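Local coordinates for protein alpha-14 giardin (PDB 3CHJ) that binds calcium and, in a calcium-dependent way, phospholipid, as an annexin, and may act as a calcium-regulated structural element linking the membrane to the underlying axoneme, at residues 196-201 and 237-242; 188-193 and 231-236; 245-250 and 277-282. One frame throughout, in Å; residues are numbered along the deposited sequence.

Contact 1. Residues 196-201 and 237-242; sequences YTRADF and HDFLYD
Y196 opens this contact by laying its backbone O beside CD2 of L240, at the short link between helices 186-195 and 198-211 of the all-helical annexin fold; its own ring leads away, and its OH bonds to D168. T197 begins helix 198-211 as its N-cap: OG1 accepts from D200 N, a role suited to a short hydroxyl side chain. R198 then reaches the last turn of helix 227-241, where a long side chain with several N-H groups can hold two backbone carbonyls at once. Its NH2 gives F239 O a nearly straight bond of 2.9 Å (171°), in the guanidinium plane but from above the plane of the carbonyl. NE makes a weaker, bent bond to L240 O, also 2.9 Å. The same NH2 sits 3.3 Å above the F239 ring, toward its rim, in a cation-pi arrangement with the guanidinium almost perpendicular to the ring; NH1 turns to a salt bridge with E112. One turn on, F201 points at the other helix with CG anti to its backbone N (chi1 -169°). Its flat ring offers L240 a face and H237 an edge: the branched leucine lays CD1 over the face, a CH-pi contact 4.0 Å from the centroid, and the edge meets the H237 imidazole in an offset edge-to-face pair, with F201 CE2 3.5 Å from H237 CD2. That imidazole is held at both nitrogens: NE2 bonds to H205, and ND1 donates to the anti side of D238 OD1 at 2.9 Å, the same oxygen that pairs with R218.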
loop_
_atom_site.group_PDB
_atom_site.type_symbol
_atom_site.label_atom_id
_atom_site.label_comp_id
_atom_site.label_asym_id
_atom_site.label_seq_id
_atom_site.Cartn_x
_atom_site.Cartn_y
_atom_site.Cartn_z
ATOM N N TYR A 196 -9.076 0.314 -16.053
ATOM C CA TYR A 196 -10.277 1.087 -15.673
ATOM C C TYR A 196 -9.931 2.213 -14.704
ATOM O O TYR A 196 -9.060 2.078 -13.834
ATOM C CB TYR A 196 -11.336 0.195 -15.019
ATOM C CG TYR A 196 -12.346 -0.403 -15.971
ATOM C CD1 TYR A 196 -11.963 -0.935 -17.198
ATOM C CD2 TYR A 196 -13.709 -0.471 -15.610
ATOM C CE1 TYR A 196 -12.913 -1.511 -18.062
ATOM C CE2 TYR A 196 -14.632 -1.024 -16.461
ATOM C CZ TYR A 196 -14.229 -1.535 -17.684
ATOM O OH TYR A 196 -15.186 -2.095 -18.507
ATOM N N THR A 197 -10.613 3.342 -14.860
ATOM C CA THR A 197 -10.621 4.356 -13.825
ATOM C C THR A 197 -11.402 3.904 -12.590
ATOM O O THR A 197 -12.233 2.970 -12.660
ATOM C CB THR A 197 -11.263 5.676 -14.332
ATOM O OG1 THR A 197 -12.627 5.425 -14.687
ATOM C CG2 THR A 197 -10.521 6.202 -15.559
ATOM N N ARG A 198 -11.173 4.588 -11.471
ATOM C CA ARG A 198 -11.935 4.326 -10.249
ATOM C C ARG A 198 -13.441 4.473 -10.498
ATOM O O ARG A 198 -14.216 3.611 -10.099
ATOM C CB ARG A 198 -11.488 5.238 -9.112
ATOM C CG ARG A 198 -12.441 5.244 -7.913
ATOM C CD ARG A 198 -11.800 5.744 -6.621
ATOM N NE ARG A 198 -10.655 4.929 -6.211
ATOM C CZ ARG A 198 -9.395 5.337 -6.303
ATOM N NH1 ARG A 198 -9.114 6.556 -6.764
ATOM N NH2 ARG A 198 -8.403 4.545 -5.904
ATOM N N ALA A 199 -13.838 5.546 -11.186
ATOM C CA ALA A 199 -15.270 5.786 -11.421
ATOM C C ALA A 199 -15.886 4.678 -12.256
ATOM O O ALA A 199 -16.971 4.156 -11.927
ATOM C CB ALA A 199 -15.473 7.142 -12.097
ATOM N N ASP A 200 -15.199 4.292 -13.332
ATOM C CA ASP A 200 -15.684 3.193 -14.180
ATOM C C ASP A 200 -15.681 1.838 -13.475
ATOM O O ASP A 200 -16.574 1.023 -13.696
ATOM C CB ASP A 200 -14.918 3.116 -15.494
ATOM C CG ASP A 200 -15.227 4.282 -16.417
ATOM O OD1 ASP A 200 -16.269 4.943 -16.177
ATOM O OD2 ASP A 200 -14.446 4.515 -17.368
ATOM N N PHE A 201 -14.663 1.593 -12.649
ATOM C CA PHE A 201 -14.603 0.327 -11.925
ATOM C C PHE A 201 -15.742 0.234 -10.895
ATOM O O PHE A 201 -16.383 -0.834 -10.743
ATOM C CB PHE A 201 -13.235 0.116 -11.258
ATOM C CG PHE A 201 -13.061 -1.268 -10.737
ATOM C CD1 PHE A 201 -12.644 -2.289 -11.579
ATOM C CD2 PHE A 201 -13.408 -1.565 -9.413
ATOM C CE1 PHE A 201 -12.498 -3.600 -11.097
ATOM C CE2 PHE A 201 -13.290 -2.869 -8.925
ATOM C CZ PHE A 201 -12.833 -3.888 -9.773
ATOM N N HIS A 237 -9.164 -4.746 -6.910
ATOM C CA HIS A 237 -10.603 -4.503 -6.731
ATOM C C HIS A 237 -10.862 -3.479 -5.629
ATOM O O HIS A 237 -11.552 -2.476 -5.829
ATOM C CB HIS A 237 -11.370 -5.795 -6.399
ATOM C CG HIS A 237 -12.808 -5.540 -6.060
ATOM N ND1 HIS A 237 -13.204 -5.069 -4.826
ATOM C CD2 HIS A 237 -13.931 -5.630 -6.811
ATOM C CE1 HIS A 237 -14.517 -4.884 -4.831
ATOM N NE2 HIS A 237 -14.981 -5.234 -6.019
ATOM N N ASP A 238 -10.306 -3.740 -4.453
ATOM C CA ASP A 238 -10.568 -2.923 -3.290
ATOM C C ASP A 238 -9.988 -1.516 -3.451
ATOM O O ASP A 238 -10.622 -0.530 -3.054
ATOM C CB ASP A 238 -9.989 -3.617 -2.065
ATOM C CG ASP A 238 -10.783 -4.854 -1.667
ATOM O OD1 ASP A 238 -11.828 -5.168 -2.299
ATOM O OD2 ASP A 238 -10.376 -5.524 -0.698
ATOM N N PHE A 239 -8.788 -1.415 -4.024
ATOM C CA PHE A 239 -8.192 -0.097 -4.215
ATOM C C PHE A 239 -9.036 0.778 -5.130
ATOM O O PHE A 239 -9.282 1.946 -4.843
ATOM C CB PHE A 239 -6.757 -0.184 -4.751
ATOM C CG PHE A 239 -6.197 1.155 -5.153
ATOM C CD1 PHE A 239 -5.866 2.090 -4.177
ATOM C CD2 PHE A 239 -6.026 1.477 -6.497
ATOM C CE1 PHE A 239 -5.349 3.365 -4.545
ATOM C CE2 PHE A 239 -5.506 2.740 -6.876
ATOM C CZ PHE A 239 -5.172 3.665 -5.884
ATOM N N LEU A 240 -9.498 0.201 -6.216
ATOM C CA LEU A 240 -10.314 0.964 -7.172
ATOM C C LEU A 240 -11.649 1.307 -6.521
ATOM O O LEU A 240 -12.121 2.438 -6.629
ATOM C CB LEU A 240 -10.477 0.178 -8.461
ATOM C CG LEU A 240 -9.171 0.022 -9.256
ATOM C CD1 LEU A 240 -9.314 -1.033 -10.363
ATOM C CD2 LEU A 240 -8.710 1.378 -9.813
ATOM N N TYR A 241 -12.216 0.370 -5.779
ATOM C CA TYR A 241 -13.555 0.559 -5.239
ATOM C C TYR A 241 -13.564 1.489 -4.047
ATOM O O TYR A 241 -14.379 2.412 -3.997
ATOM C CB TYR A 241 -14.207 -0.770 -4.882
ATOM C CG TYR A 241 -15.696 -0.623 -4.735
ATOM C CD1 TYR A 241 -16.497 -0.478 -5.864
ATOM C CD2 TYR A 241 -16.288 -0.619 -3.489
ATOM C CE1 TYR A 241 -17.865 -0.321 -5.763
ATOM C CE2 TYR A 241 -17.682 -0.453 -3.368
ATOM C CZ TYR A 241 -18.450 -0.328 -4.528
ATOM O OH TYR A 241 -19.826 -0.171 -4.441
ATOM N N ASP A 242 -12.679 1.238 -3.081
ATOM C CA ASP A 242 -12.557 2.093 -1.886
ATOM C C ASP A 242 -11.203 1.827 -1.212
ATOM O O ASP A 242 -11.060 0.796 -0.544
ATOM C CB ASP A 242 -13.656 1.798 -0.889
ATOM C CG ASP A 242 -13.667 2.776 0.291
ATOM O OD1 ASP A 242 -12.629 3.424 0.575
ATOM O OD2 ASP A 242 -14.721 2.875 0.950
#

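Contact 2. Residues 188-193 and 231-236; sequences TWIRIF and YAFKLA
F193 and A236 mark the nearest backbone approach, 6.5 Å between their CA atoms, where helices 186-195 and 227-241 run in roughly the same direction at 34° with their local axes 11.4 Å apart. That is a wide spacing for packed helices, and aromatic rings fill it. F233 is the central filler. Its CG stands anti to the carbonyl carbon (chi1 -79°), and the ring reaches across to three residues of the other helix. CD1 of F233 lies 3.6 Å from CG of F193, above one face of that ring and toward its rim. The pair is edge-to-face, the edge of F233 pointing at the face of F193 with the planes 66° apart. Farther round the F233 rim, CE1 nears both CB and the backbone O of W189, the oxygen at 3.8 Å and near the ring plane. CZ meets the CD1 methyl of I190 at 4.0 Å; I190 starts out away from the partner helix, but its CD1 end comes nearer. F193 completes the exchange: its CE2 comes within 3.5 Å of F233 O, and the small CB of A236 sits at its ring edge, where alanine leaves room for phenylalanine. V221 and F225 add to the same core. W189 extends the cluster toward the calcium site, its side chain about 5 Å from the bound ion, and its NE1 donates to OE2 of E224, a calcium ligand. The chemistry is thus apolar and aromatic, with weakly positive ring edges directed at a pi face and a carbonyl oxygen, while the indole N-H serves as a second-shell partner that probably helps orient the ligand carboxylate.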
loop_
_atom_site.group_PDB
_atom_site.type_symbol
_atom_site.label_atom_id
_atom_site.label_comp_id
_atom_site.label_asym_id
_atom_site.label_seq_id
_atom_site.Cartn_x
_atom_site.Cartn_y
_atom_site.Cartn_z
ATOM N N THR A 188 -9.456 -9.829 -20.792
ATOM C CA THR A 188 -10.575 -9.232 -20.050
ATOM C C THR A 188 -10.146 -8.805 -18.641
ATOM O O THR A 188 -10.403 -7.677 -18.189
ATOM C CB THR A 188 -11.722 -10.244 -19.942
ATOM O OG1 THR A 188 -12.123 -10.630 -21.272
ATOM C CG2 THR A 188 -12.902 -9.682 -19.177
ATOM N N TRP A 189 -9.496 -9.726 -17.946
ATOM C CA TRP A 189 -9.103 -9.444 -16.573
ATOM C C TRP A 189 -8.106 -8.296 -16.494
ATOM O O TRP A 189 -8.194 -7.437 -15.613
ATOM C CB TRP A 189 -8.495 -10.677 -15.935
ATOM C CG TRP A 189 -9.484 -11.749 -15.522
ATOM C CD1 TRP A 189 -9.594 -13.005 -16.048
ATOM C CD2 TRP A 189 -10.460 -11.667 -14.471
ATOM N NE1 TRP A 189 -10.566 -13.721 -15.381
ATOM C CE2 TRP A 189 -11.142 -12.909 -14.436
ATOM C CE3 TRP A 189 -10.841 -10.655 -13.573
ATOM C CZ2 TRP A 189 -12.167 -13.176 -13.509
ATOM C CZ3 TRP A 189 -11.869 -10.906 -12.658
ATOM C CH2 TRP A 189 -12.528 -12.162 -12.640
ATOM N N ILE A 190 -7.135 -8.299 -17.401
ATOM C CA ILE A 190 -6.109 -7.257 -17.380
ATOM C C ILE A 190 -6.668 -5.898 -17.792
ATOM O O ILE A 190 -6.399 -4.897 -17.159
ATOM C CB ILE A 190 -4.867 -7.653 -18.225
ATOM C CG1 ILE A 190 -4.279 -8.980 -17.727
ATOM C CG2 ILE A 190 -3.815 -6.538 -18.212
ATOM C CD1 ILE A 190 -3.822 -8.982 -16.255
ATOM N N ARG A 191 -7.483 -5.879 -18.844
ATOM C CA ARG A 191 -8.058 -4.627 -19.294
ATOM C C ARG A 191 -8.860 -3.955 -18.168
ATOM O O ARG A 191 -8.688 -2.773 -17.884
ATOM C CB ARG A 191 -8.919 -4.850 -20.545
ATOM C CG ARG A 191 -9.571 -3.572 -21.034
ATOM C CD ARG A 191 -10.317 -3.729 -22.368
ATOM N NE ARG A 191 -11.442 -4.658 -22.301
ATOM C CZ ARG A 191 -11.403 -5.922 -22.708
ATOM N NH1 ARG A 191 -10.293 -6.418 -23.224
ATOM N NH2 ARG A 191 -12.480 -6.685 -22.605
ATOM N N ILE A 192 -9.719 -4.731 -17.505
ATOM C CA ILE A 192 -10.560 -4.144 -16.474
ATOM C C ILE A 192 -9.714 -3.705 -15.280
ATOM O O ILE A 192 -9.769 -2.546 -14.842
ATOM C CB ILE A 192 -11.649 -5.122 -16.027
ATOM C CG1 ILE A 192 -12.620 -5.398 -17.202
ATOM C CG2 ILE A 192 -12.404 -4.539 -14.841
ATOM C CD1 ILE A 192 -13.539 -6.596 -16.965
ATOM N N PHE A 193 -8.918 -4.624 -14.751
ATOM C CA PHE A 193 -8.264 -4.329 -13.487
ATOM C C PHE A 193 -7.048 -3.425 -13.615
ATOM O O PHE A 193 -6.714 -2.694 -12.656
ATOM C CB PHE A 193 -7.936 -5.621 -12.734
ATOM C CG PHE A 193 -9.143 -6.250 -12.087
ATOM C CD1 PHE A 193 -10.104 -6.932 -12.854
ATOM C CD2 PHE A 193 -9.343 -6.143 -10.704
ATOM C CE1 PHE A 193 -11.241 -7.485 -12.249
ATOM C CE2 PHE A 193 -10.483 -6.699 -10.105
ATOM C CZ PHE A 193 -11.407 -7.369 -10.853
ATOM N N TYR A 231 -4.760 -12.562 -4.241
ATOM C CA TYR A 231 -4.477 -11.390 -3.422
ATOM C C TYR A 231 -4.417 -10.138 -4.316
ATOM O O TYR A 231 -5.027 -9.100 -3.995
ATOM C CB TYR A 231 -3.148 -11.592 -2.683
ATOM C CG TYR A 231 -2.764 -10.368 -1.911
ATOM C CD1 TYR A 231 -3.321 -10.099 -0.659
ATOM C CD2 TYR A 231 -1.841 -9.478 -2.431
ATOM C CE1 TYR A 231 -2.966 -8.932 0.047
ATOM C CE2 TYR A 231 -1.484 -8.304 -1.736
ATOM C CZ TYR A 231 -2.050 -8.058 -0.486
ATOM O OH TYR A 231 -1.702 -6.913 0.215
ATOM N N ALA A 232 -3.694 -10.242 -5.429
ATOM C CA ALA A 232 -3.482 -9.101 -6.326
ATOM C C ALA A 232 -4.802 -8.588 -6.895
ATOM O O ALA A 232 -5.049 -7.387 -6.860
ATOM C CB ALA A 232 -2.532 -9.459 -7.433
ATOM N N PHE A 233 -5.646 -9.478 -7.403
ATOM C CA PHE A 233 -6.920 -9.004 -7.990
ATOM C C PHE A 233 -7.909 -8.528 -6.940
ATOM O O PHE A 233 -8.682 -7.580 -7.196
ATOM C CB PHE A 233 -7.514 -10.046 -8.940
ATOM C CG PHE A 233 -6.859 -10.047 -10.287
ATOM C CD1 PHE A 233 -7.443 -9.337 -11.348
ATOM C CD2 PHE A 233 -5.663 -10.715 -10.499
ATOM C CE1 PHE A 233 -6.836 -9.303 -12.622
ATOM C CE2 PHE A 233 -5.045 -10.689 -11.763
ATOM C CZ PHE A 233 -5.643 -9.999 -12.829
ATOM N N LYS A 234 -7.893 -9.142 -5.757
ATOM C CA LYS A 234 -8.708 -8.618 -4.653
ATOM C C LYS A 234 -8.215 -7.222 -4.250
ATOM O O LYS A 234 -9.023 -6.305 -4.029
ATOM C CB LYS A 234 -8.634 -9.542 -3.439
ATOM C CG LYS A 234 -9.445 -10.813 -3.545
ATOM C CD LYS A 234 -9.225 -11.644 -2.289
ATOM C CE LYS A 234 -10.250 -12.748 -2.247
ATOM N NZ LYS A 234 -10.155 -13.546 -0.984
ATOM N N LEU A 235 -6.895 -7.062 -4.163
ATOM C CA LEU A 235 -6.313 -5.785 -3.748
ATOM C C LEU A 235 -6.640 -4.694 -4.776
ATOM O O LEU A 235 -7.051 -3.599 -4.377
ATOM C CB LEU A 235 -4.803 -5.937 -3.535
ATOM C CG LEU A 235 -4.135 -4.644 -3.049
ATOM C CD1 LEU A 235 -4.652 -4.241 -1.684
ATOM C CD2 LEU A 235 -2.603 -4.801 -3.053
ATOM N N ALA A 236 -6.516 -5.007 -6.069
ATOM C CA ALA A 236 -6.843 -4.062 -7.144
ATOM C C ALA A 236 -8.328 -3.724 -7.085
ATOM O O ALA A 236 -8.709 -2.554 -7.193
ATOM C CB ALA A 236 -6.489 -4.626 -8.509
#

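Contact 3. Residues 245-250 and 277-282; sequences CAAAFS and KGCKYY
C245 and Y282 meet with matching first torsions: in both, the gamma atom lies anti to the carbonyl carbon (chi1 -78° and -71°), which carries SG of the cysteine to the tyrosine ring. In C279, chi1 of -180° sets SG beside its own carbonyl carbon, where it reaches the backbone of A247 and A248. At the first site, C245 SG approaches the Y282 ring obliquely, 4.0 Å from the centroid and closest to CD1 at 3.5 Å. Y281 CD2 lies over the centre of the opposite ring face, so the tyrosine is sandwiched. At the second site, C279 SG rests 3.7 Å from A248 N and touches A247 CB at 4.0 Å. A248 adds its CB, which sits 3.8 Å from C279 O. Alanines suit this position because their small side chains let the start of helix 279-287 come close, with the CA atoms of A248 and C279 only 5.2 Å apart. W311 touches both A247 and C279. Within the annexin E1 fourth repeat, helix 243-254 is thus joined to the start of helix 279-287 by dispersion between CB groups and sulfur, plus one oblique sulfur-aromatic contact.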
loop_
_atom_site.group_PDB
_atom_site.type_symbol
_atom_site.label_atom_id
_atom_site.label_comp_id
_atom_site.label_asym_id
_atom_site.label_seq_id
_atom_site.Cartn_x
_atom_site.Cartn_y
_atom_site.Cartn_z
ATOM N N CYS A 245 -10.918 0.185 2.237
ATOM C CA CYS A 245 -11.140 -1.253 2.240
ATOM C C CYS A 245 -9.874 -2.002 1.825
ATOM O O CYS A 245 -9.556 -3.050 2.402
ATOM C CB CYS A 245 -12.289 -1.612 1.323
ATOM S SG CYS A 245 -13.891 -1.259 2.104
ATOM N N ALA A 246 -9.155 -1.458 0.842
ATOM C CA ALA A 246 -7.890 -2.061 0.432
ATOM C C ALA A 246 -6.870 -2.094 1.576
ATOM O O ALA A 246 -6.174 -3.097 1.768
ATOM C CB ALA A 246 -7.324 -1.358 -0.814
ATOM N N ALA A 247 -6.781 -1.000 2.322
ATOM C CA ALA A 247 -5.854 -0.925 3.439
ATOM C C ALA A 247 -6.258 -1.957 4.500
ATOM O O ALA A 247 -5.417 -2.671 5.029
ATOM C CB ALA A 247 -5.861 0.476 4.028
ATOM N N ALA A 248 -7.554 -2.025 4.826
ATOM C CA ALA A 248 -8.029 -3.016 5.798
ATOM C C ALA A 248 -7.736 -4.445 5.369
ATOM O O ALA A 248 -7.318 -5.265 6.173
ATOM C CB ALA A 248 -9.526 -2.838 6.074
ATOM N N PHE A 249 -7.951 -4.719 4.084
ATOM C CA PHE A 249 -7.660 -6.038 3.527
ATOM C C PHE A 249 -6.182 -6.363 3.665
ATOM O O PHE A 249 -5.835 -7.434 4.161
ATOM C CB PHE A 249 -8.098 -6.068 2.053
ATOM C CG PHE A 249 -7.663 -7.313 1.295
ATOM C CD1 PHE A 249 -8.045 -8.580 1.725
ATOM C CD2 PHE A 249 -6.858 -7.200 0.157
ATOM C CE1 PHE A 249 -7.645 -9.733 1.015
ATOM C CE2 PHE A 249 -6.448 -8.364 -0.566
ATOM C CZ PHE A 249 -6.839 -9.607 -0.122
ATOM N N SER A 250 -5.318 -5.453 3.216
ATOM C CA SER A 250 -3.866 -5.740 3.274
ATOM C C SER A 250 -3.391 -5.915 4.716
ATOM O O SER A 250 -2.541 -6.778 5.016
ATOM C CB SER A 250 -3.052 -4.651 2.587
ATOM O OG SER A 250 -3.394 -4.529 1.206
ATOM N N LYS A 277 -8.164 7.009 6.215
ATOM C CA LYS A 277 -8.641 7.180 7.582
ATOM C C LYS A 277 -9.719 6.188 7.993
ATOM O O LYS A 277 -9.810 5.826 9.173
ATOM C CB LYS A 277 -9.114 8.614 7.802
ATOM C CG LYS A 277 -7.980 9.617 7.637
ATOM C CD LYS A 277 -8.416 11.028 7.996
ATOM C CE LYS A 277 -7.301 12.024 7.663
ATOM N NZ LYS A 277 -7.466 13.315 8.393
ATOM N N GLY A 278 -10.505 5.716 7.028
ATOM C CA GLY A 278 -11.560 4.768 7.358
ATOM C C GLY A 278 -11.106 3.327 7.545
ATOM O O GLY A 278 -11.935 2.438 7.755
ATOM N N CYS A 279 -9.799 3.077 7.495
ATOM C CA CYS A 279 -9.297 1.704 7.624
ATOM C C CYS A 279 -9.871 0.937 8.812
ATOM O O CYS A 279 -10.375 -0.197 8.643
ATOM C CB CYS A 279 -7.781 1.702 7.709
ATOM S SG CYS A 279 -7.065 0.031 7.860
ATOM N N LYS A 280 -9.782 1.511 10.013
ATOM C CA LYS A 280 -10.270 0.775 11.194
ATOM C C LYS A 280 -11.771 0.474 11.128
ATOM O O LYS A 280 -12.214 -0.629 11.503
ATOM C CB LYS A 280 -9.922 1.490 12.503
ATOM C CG LYS A 280 -8.415 1.565 12.790
ATOM C CD LYS A 280 -8.167 1.969 14.266
ATOM C CE LYS A 280 -6.677 2.199 14.533
ATOM N NZ LYS A 280 -6.390 2.581 15.976
ATOM N N TYR A 281 -12.541 1.442 10.647
ATOM C CA TYR A 281 -13.976 1.241 10.456
ATOM C C TYR A 281 -14.282 0.066 9.507
ATOM O O TYR A 281 -15.060 -0.833 9.845
ATOM C CB TYR A 281 -14.593 2.529 9.935
ATOM C CG TYR A 281 -16.029 2.384 9.531
ATOM C CD1 TYR A 281 -17.037 2.424 10.481
ATOM C CD2 TYR A 281 -16.364 2.178 8.203
ATOM C CE1 TYR A 281 -18.370 2.279 10.098
ATOM C CE2 TYR A 281 -17.686 2.024 7.808
ATOM C CZ TYR A 281 -18.678 2.080 8.766
ATOM O OH TYR A 281 -20.001 1.954 8.372
ATOM N N TYR A 282 -13.659 0.065 8.331
ATOM C CA TYR A 282 -13.928 -1.010 7.378
ATOM C C TYR A 282 -13.371 -2.330 7.868
ATOM O O TYR A 282 -13.953 -3.369 7.603
ATOM C CB TYR A 282 -13.424 -0.664 5.971
ATOM C CG TYR A 282 -14.277 0.406 5.351
ATOM C CD1 TYR A 282 -15.545 0.110 4.850
ATOM C CD2 TYR A 282 -13.836 1.735 5.298
ATOM C CE1 TYR A 282 -16.347 1.108 4.300
ATOM C CE2 TYR A 282 -14.631 2.742 4.752
ATOM C CZ TYR A 282 -15.883 2.424 4.259
ATOM O OH TYR A 282 -16.674 3.399 3.710
#

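In the fold
Following the chain, helix 186-195 supplies the first half of contact 2 and the start of helix 198-211 the first half of contact 1. Both are answered by helix 227-241, at 231-236 and then 237-242, so the two loops cross, each starting before the other closes. Their cores merge where F201 meets F193. Contact 3 comes in series: helix 243-254 begins directly after contact 1 closes, and its loop ends at helix 279-287. The seam between is packed, with D238 against A246 and F249, and a probable hydrogen bond between the hydroxyls of Y231 and S250. Helix 227-241 thus connects the calcium-site side of the fold to helices 243-254 and 279-287 of the fourth repeat.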